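Cellulose 1,4-beta-cellobiosidase (Thermobifida fusca, PDB 4JJJ) probably cleaves the beta-1,4 linkages of cellulose to release cellobiose, this chain being the family 48 glycosyl hydrolase domain of a longer protein. Local coordinates at residues 89-94 / 141-146; 420-425 / 506-511. The protein carries 1 engineered substitution. One frame throughout, in Å; residues are numbered along the deposited sequence.

Contact 1 (89-94 / 141-146)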
loop_
_atom_site.group_PDB
_atom_site.type_symbol
_atom_site.label_atom_id
_atom_site.label_comp_id
_atom_site.label_asym_id
_atom_site.label_seq_id
_atom_site.Cartn_x
_atom_site.Cartn_y
_atom_site.Cartn_z
ATOM N N LYS A 89 -23.552 -5.930 3.559
ATOM C CA LYS A 89 -24.160 -4.600 3.444
ATOM C C LYS A 89 -23.361 -3.680 2.566
ATOM O O LYS A 89 -23.930 -2.885 1.778
ATOM C CB LYS A 89 -24.377 -3.964 4.830
ATOM C CG LYS A 89 -23.090 -3.648 5.630
ATOM C CD LYS A 89 -23.507 -3.351 7.074
ATOM C CE LYS A 89 -22.528 -2.495 7.818
ATOM N NZ LYS A 89 -21.444 -3.282 8.425
ATOM N N ASP A 90 -22.035 -3.772 2.701
ATOM C CA ASP A 90 -21.129 -2.886 1.998
ATOM C C ASP A 90 -20.872 -3.287 0.529
ATOM O O ASP A 90 -20.683 -2.432 -0.306
ATOM C CB ASP A 90 -19.771 -2.845 2.717
ATOM C CG ASP A 90 -19.887 -2.501 4.225
ATOM O OD1 ASP A 90 -20.311 -1.331 4.469
ATOM O OD2 ASP A 90 -19.469 -3.328 5.062
ATOM N N GLN A 91 -20.879 -4.584 0.231
ATOM C CA GLN A 91 -20.713 -5.098 -1.138
ATOM C C GLN A 91 -21.846 -6.073 -1.474
ATOM O O GLN A 91 -21.698 -7.281 -1.574
ATOM C CB GLN A 91 -19.327 -5.760 -1.336
ATOM C CG GLN A 91 -19.030 -6.856 -0.316
ATOM C CD GLN A 91 -17.786 -7.650 -0.674
ATOM O OE1 GLN A 91 -17.623 -8.054 -1.819
ATOM N NE2 GLN A 91 -16.925 -7.929 0.306
ATOM N N PRO A 92 -23.072 -5.507 -1.659
ATOM C CA PRO A 92 -24.268 -6.411 -1.644
ATOM C C PRO A 92 -24.677 -7.109 -2.927
ATOM O O PRO A 92 -25.463 -8.101 -2.845
ATOM C CB PRO A 92 -25.376 -5.405 -1.242
ATOM C CG PRO A 92 -24.931 -4.078 -1.766
ATOM C CD PRO A 92 -23.416 -4.110 -1.420
ATOM N N THR A 93 -24.111 -6.701 -4.076
ATOM C CA THR A 93 -24.637 -7.194 -5.369
ATOM C C THR A 93 -23.579 -7.932 -6.216
ATOM O O THR A 93 -23.637 -7.889 -7.422
ATOM C CB THR A 93 -25.276 -6.046 -6.125
ATOM O OG1 THR A 93 -24.363 -4.957 -6.261
ATOM C CG2 THR A 93 -26.510 -5.568 -5.469
ATOM N N ASN A 94 -22.681 -8.678 -5.599
ATOM C CA ASN A 94 -21.738 -9.470 -6.374
ATOM C C ASN A 94 -22.442 -10.584 -7.196
ATOM O O ASN A 94 -21.879 -11.092 -8.144
ATOM C CB ASN A 94 -20.666 -10.121 -5.501
ATOM C CG ASN A 94 -19.660 -9.119 -4.966
ATOM O OD1 ASN A 94 -18.769 -8.660 -5.704
ATOM N ND2 ASN A 94 -19.754 -8.852 -3.702
ATOM N N ASN A 141 -20.080 -15.107 -3.203
ATOM C CA ASN A 141 -19.598 -14.313 -4.299
ATOM C C ASN A 141 -18.856 -13.054 -3.804
ATOM O O ASN A 141 -18.370 -12.281 -4.629
ATOM C CB ASN A 141 -20.763 -13.864 -5.182
ATOM C CG ASN A 141 -21.393 -15.003 -5.910
ATOM O OD1 ASN A 141 -20.734 -15.914 -6.420
ATOM N ND2 ASN A 141 -22.768 -15.003 -5.841
ATOM N N GLU A 142 -18.773 -12.805 -2.516
ATOM C CA GLU A 142 -18.183 -11.657 -1.965
ATOM C C GLU A 142 -16.622 -11.780 -2.061
ATOM O O GLU A 142 -16.088 -12.881 -2.069
ATOM C CB GLU A 142 -18.583 -11.515 -0.484
ATOM C CG GLU A 142 -20.075 -11.150 -0.374
ATOM C CD GLU A 142 -20.604 -11.033 1.027
ATOM O OE1 GLU A 142 -19.810 -10.973 1.985
ATOM O OE2 GLU A 142 -21.862 -11.066 1.253
ATOM N N ILE A 143 -15.932 -10.638 -1.984
ATOM C CA ILE A 143 -14.424 -10.563 -2.012
ATOM C C ILE A 143 -14.014 -10.502 -0.571
ATOM O O ILE A 143 -14.526 -9.681 0.172
ATOM C CB ILE A 143 -13.961 -9.319 -2.733
ATOM C CG1 ILE A 143 -14.372 -9.378 -4.135
ATOM C CG2 ILE A 143 -12.445 -9.041 -2.598
ATOM C CD1 ILE A 143 -13.735 -10.392 -5.007
ATOM N N TYR A 144 -13.043 -11.323 -0.158
ATOM C CA TYR A 144 -12.437 -11.247 1.128
ATOM C C TYR A 144 -11.018 -10.599 0.988
ATOM O O TYR A 144 -10.051 -11.285 0.818
ATOM C CB TYR A 144 -12.319 -12.626 1.753
ATOM C CG TYR A 144 -11.864 -12.630 3.189
ATOM C CD1 TYR A 144 -10.573 -12.853 3.558
ATOM C CD2 TYR A 144 -12.783 -12.430 4.197
ATOM C CE1 TYR A 144 -10.220 -12.903 4.867
ATOM C CE2 TYR A 144 -12.469 -12.453 5.515
ATOM C CZ TYR A 144 -11.156 -12.702 5.864
ATOM O OH TYR A 144 -10.828 -12.806 7.233
ATOM N N GLY A 145 -11.044 -9.290 1.036
ATOM C CA GLY A 145 -9.856 -8.428 0.866
ATOM C C GLY A 145 -10.126 -7.138 1.527
ATOM O O GLY A 145 -11.277 -6.739 1.594
ATOM N N MET A 146 -9.090 -6.500 2.104
ATOM C CA MET A 146 -9.323 -5.166 2.709
ATOM C C MET A 146 -9.558 -4.097 1.671
ATOM O O MET A 146 -8.807 -3.995 0.686
ATOM C CB MET A 146 -8.185 -4.785 3.633
ATOM C CG MET A 146 -7.950 -5.727 4.789
ATOM S SD MET A 146 -6.793 -5.043 6.017
ATOM C CE MET A 146 -5.307 -5.796 5.481
#
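The carboxamide of Q91 lies against the backbone of I143 and bonds to both of its peptide groups. NE2 donates to I143 O at 3.0 Å, with the acceptor 5° out of the amide plane and the donor on a carbonyl lone pair. In return OE1 takes the N-H of I143 over 3.1 Å, an almost straight bond (176° at the hydrogen). This two-point pairing fixes the rotation of the amide about its last torsion. CG of Q91 sits between the backbone N and the carbonyl carbon (chi1 54°), and the chain beyond it is extended, carrying the amide across to 141-146. OE1 also accepts N94 ND2 at 3.0 Å, which reaches it from the same face of the carboxamide plane as I143 N. W303 NE1 is a further donor to OE1, and P86 O a second acceptor for NE2, so the buried amide is gripped at both ends. Beside it carbon meets oxygen as well as carbon: N94 CB lies 3.3 Å from N141 O and 3.8 Å from N141 CB, while the polar OE1 of Q91 passes 3.6 Å from E142 CA. The E142 carboxylate turns to T88 OG1 instead. Neither segment is helix or strand at the Q91–I143 bonds; a side-chain amide there supplies the donor and acceptor that a pairing strand would. The arrangement ties together two loops of this (alpha/alpha)6 domain that each lead from a helix to a strand (after 71-83 and after 131-138), against strands 216-220 and 302-306, with the N94 side chain about 12 Å from a bound glucose unit.

Contact 2 (420-425 / 506-511)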
loop_
_atom_site.group_PDB
_atom_site.type_symbol
_atom_site.label_atom_id
_atom_site.label_comp_id
_atom_site.label_asym_id
_atom_site.label_seq_id
_atom_site.Cartn_x
_atom_site.Cartn_y
_atom_site.Cartn_z
ATOM N N TRP A 420 11.026 -1.779 2.639
ATOM C CA TRP A 420 9.812 -2.595 2.794
ATOM C C TRP A 420 9.943 -3.905 1.974
ATOM O O TRP A 420 9.657 -5.030 2.472
ATOM C CB TRP A 420 8.591 -1.844 2.453
ATOM C CG TRP A 420 8.080 -0.931 3.477
ATOM C CD1 TRP A 420 8.465 -0.828 4.760
ATOM C CD2 TRP A 420 6.929 -0.071 3.335
ATOM N NE1 TRP A 420 7.689 0.086 5.401
ATOM C CE2 TRP A 420 6.712 0.541 4.568
ATOM C CE3 TRP A 420 6.074 0.203 2.264
ATOM C CZ2 TRP A 420 5.661 1.405 4.792
ATOM C CZ3 TRP A 420 5.001 1.080 2.473
ATOM C CH2 TRP A 420 4.803 1.659 3.719
ATOM N N ASN A 421 10.411 -3.776 0.712
ATOM C CA ASN A 421 10.650 -4.973 -0.102
ATOM C C ASN A 421 11.807 -5.800 0.424
ATOM O O ASN A 421 11.674 -7.023 0.687
ATOM C CB ASN A 421 10.870 -4.582 -1.537
ATOM C CG ASN A 421 11.528 -5.677 -2.315
ATOM O OD1 ASN A 421 11.085 -6.768 -2.272
ATOM N ND2 ASN A 421 12.432 -5.289 -3.228
ATOM N N MET A 422 12.907 -5.147 0.690
ATOM C CA MET A 422 14.130 -5.834 1.031
ATOM C C MET A 422 14.006 -6.590 2.313
ATOM O O MET A 422 14.571 -7.659 2.429
ATOM C CB MET A 422 15.406 -4.981 1.037
ATOM C CG MET A 422 16.687 -5.758 0.750
ATOM S SD MET A 422 16.731 -6.745 -0.760
ATOM C CE MET A 422 16.364 -5.532 -2.027
ATOM N N GLU A 423 13.292 -6.015 3.280
ATOM C CA GLU A 423 13.076 -6.762 4.582
ATOM C C GLU A 423 12.401 -8.133 4.341
ATOM O O GLU A 423 12.784 -9.113 4.970
ATOM C CB GLU A 423 12.223 -5.979 5.548
ATOM C CG GLU A 423 12.285 -6.544 6.963
ATOM C CD GLU A 423 11.378 -5.842 7.920
ATOM O OE1 GLU A 423 11.439 -4.593 7.953
ATOM O OE2 GLU A 423 10.681 -6.567 8.614
ATOM N N ARG A 424 11.506 -8.173 3.363
ATOM C CA ARG A 424 10.803 -9.399 3.110
ATOM C C ARG A 424 11.781 -10.404 2.411
ATOM O O ARG A 424 11.750 -11.596 2.703
ATOM C CB ARG A 424 9.612 -9.158 2.210
ATOM C CG ARG A 424 8.551 -8.191 2.793
ATOM C CD ARG A 424 7.828 -7.501 1.666
ATOM N NE ARG A 424 6.938 -6.496 2.200
ATOM C CZ ARG A 424 6.473 -5.424 1.549
ATOM N NH1 ARG A 424 6.782 -5.267 0.313
ATOM N NH2 ARG A 424 5.768 -4.487 2.227
ATOM N N VAL A 425 12.623 -9.861 1.514
ATOM C CA VAL A 425 13.682 -10.670 0.871
ATOM C C VAL A 425 14.637 -11.207 1.936
ATOM O O VAL A 425 15.030 -12.381 1.871
ATOM C CB VAL A 425 14.416 -9.830 -0.210
ATOM C CG1 VAL A 425 15.527 -10.649 -0.868
ATOM C CG2 VAL A 425 13.382 -9.353 -1.241
ATOM N N ALA A 506 16.924 -1.409 9.724
ATOM C CA ALA A 506 17.544 -2.162 10.790
ATOM C C ALA A 506 17.129 -3.637 10.666
ATOM O O ALA A 506 18.001 -4.543 10.797
ATOM C CB ALA A 506 17.157 -1.666 12.117
ATOM N N LYS A 507 15.831 -3.930 10.430
ATOM C CA LYS A 507 15.411 -5.320 10.302
ATOM C C LYS A 507 16.045 -6.003 9.112
ATOM O O LYS A 507 16.461 -7.175 9.179
ATOM C CB LYS A 507 13.930 -5.407 10.297
ATOM C CG LYS A 507 13.273 -5.203 11.665
ATOM C CD LYS A 507 11.806 -5.404 11.630
ATOM C CE LYS A 507 11.047 -4.239 10.978
ATOM N NZ LYS A 507 9.683 -4.670 10.464
ATOM N N THR A 508 16.017 -5.315 7.981
ATOM C CA THR A 508 16.578 -5.892 6.793
ATOM C C THR A 508 18.000 -6.360 7.053
ATOM O O THR A 508 18.380 -7.491 6.690
ATOM C CB THR A 508 16.621 -4.819 5.625
ATOM O OG1 THR A 508 15.289 -4.473 5.325
ATOM C CG2 THR A 508 17.158 -5.370 4.356
ATOM N N LEU A 509 18.754 -5.505 7.678
ATOM C CA LEU A 509 20.155 -5.779 7.993
ATOM C C LEU A 509 20.326 -6.936 9.015
ATOM O O LEU A 509 21.210 -7.767 8.856
ATOM C CB LEU A 509 20.852 -4.492 8.502
ATOM C CG LEU A 509 20.982 -3.385 7.404
ATOM C CD1 LEU A 509 21.505 -2.101 7.977
ATOM C CD2 LEU A 509 21.851 -3.841 6.273
ATOM N N MET A 510 19.463 -6.983 9.993
ATOM C CA MET A 510 19.503 -8.047 11.014
ATOM C C MET A 510 19.190 -9.417 10.410
ATOM O O MET A 510 19.946 -10.363 10.694
ATOM C CB MET A 510 18.534 -7.729 12.141
ATOM C CG MET A 510 19.126 -6.684 13.117
ATOM S SD MET A 510 18.135 -6.523 14.612
ATOM C CE MET A 510 16.523 -6.013 14.012
ATOM N N TYR A 511 18.114 -9.539 9.636
ATOM C CA TYR A 511 17.768 -10.847 9.018
ATOM C C TYR A 511 18.902 -11.288 8.158
ATOM O O TYR A 511 19.288 -12.501 8.111
ATOM C CB TYR A 511 16.424 -10.756 8.271
ATOM C CG TYR A 511 15.231 -10.698 9.170
ATOM C CD1 TYR A 511 14.529 -9.528 9.321
ATOM C CD2 TYR A 511 14.754 -11.834 9.810
ATOM C CE1 TYR A 511 13.404 -9.518 10.138
ATOM C CE2 TYR A 511 13.663 -11.855 10.637
ATOM C CZ TYR A 511 12.984 -10.687 10.857
ATOM O OH TYR A 511 11.849 -10.589 11.604
HETATM O O HOH W 1 10.077 -8.319 11.527
#
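T508 lies directly against E423, and here the two helices are at their tightest: E423 CA and T508 CA are 4.2 Å apart, and the short helical axes approach to 8.3 Å at an angle of 22°, nearly parallel. T508 OG1 stands 3.2 Å from E423 N, but the angle is too poor for a hydrogen bond; the hydroxyl bonds to A504 O in its own helix, which leaves it packed on the neighbouring backbone. On the other branch, CG2 of T508 meets CG of M422 at 3.7 Å. The polar half of the contact is a salt bridge. CG of E423 is anti to the backbone N (chi1 -166°) and the chain continues extended, running out across the K507 side chain at a slant; the CE of K507 is set by a bend at chi3 (-75°). K507 NZ lies 2.8 Å from E423 OE2, on its syn lone pair, and makes a weak bond to OE1 at 3.1 Å. E625 forms a second salt bridge to NZ, and T628 OG1 also bonds it; two carboxylates around one buried ammonium would be expected to keep it protonated. E625 also accepts W420 NE1, linking this cluster to a tryptophan that touches bound glucose. Towards Y511 the fit is looser: E423 OE2 comes no nearer to the ring than 4.3 Å, at CE1, and a water lies between them, 2.9 Å from Y511 OH and only weakly bonded to E423 OE2. Around the pair, helix 435-450 packs on M422, helix 519-533 on L509 and M510, helix 620-637 on E423 and K507, and helix 50-67 on K507 and Y511, within the (alpha/alpha)6 barrel.

Overall arrangement
Contacts 1 and 2 bury similar areas, 252 and 257 Å², yet share no element and lie on opposite sides of the chain's centre, their own centres 34 Å apart. Both are largely buried, though contact 1 reaches an exposed residue, N141, whereas every touching residue of contact 2 is buried. The chemistry follows the setting. Between irregular loops, the I143 peptide groups of 141-146 are met by a neutral side-chain amide from 89-94; in helices 416-432 and 499-516 the peptides bond largely within each helix, leaving side chains to make the join through charge and close packing. W420 of contact 2 touches bound glucose, whereas the N94 side chain of contact 1 stays about 12 Å from one.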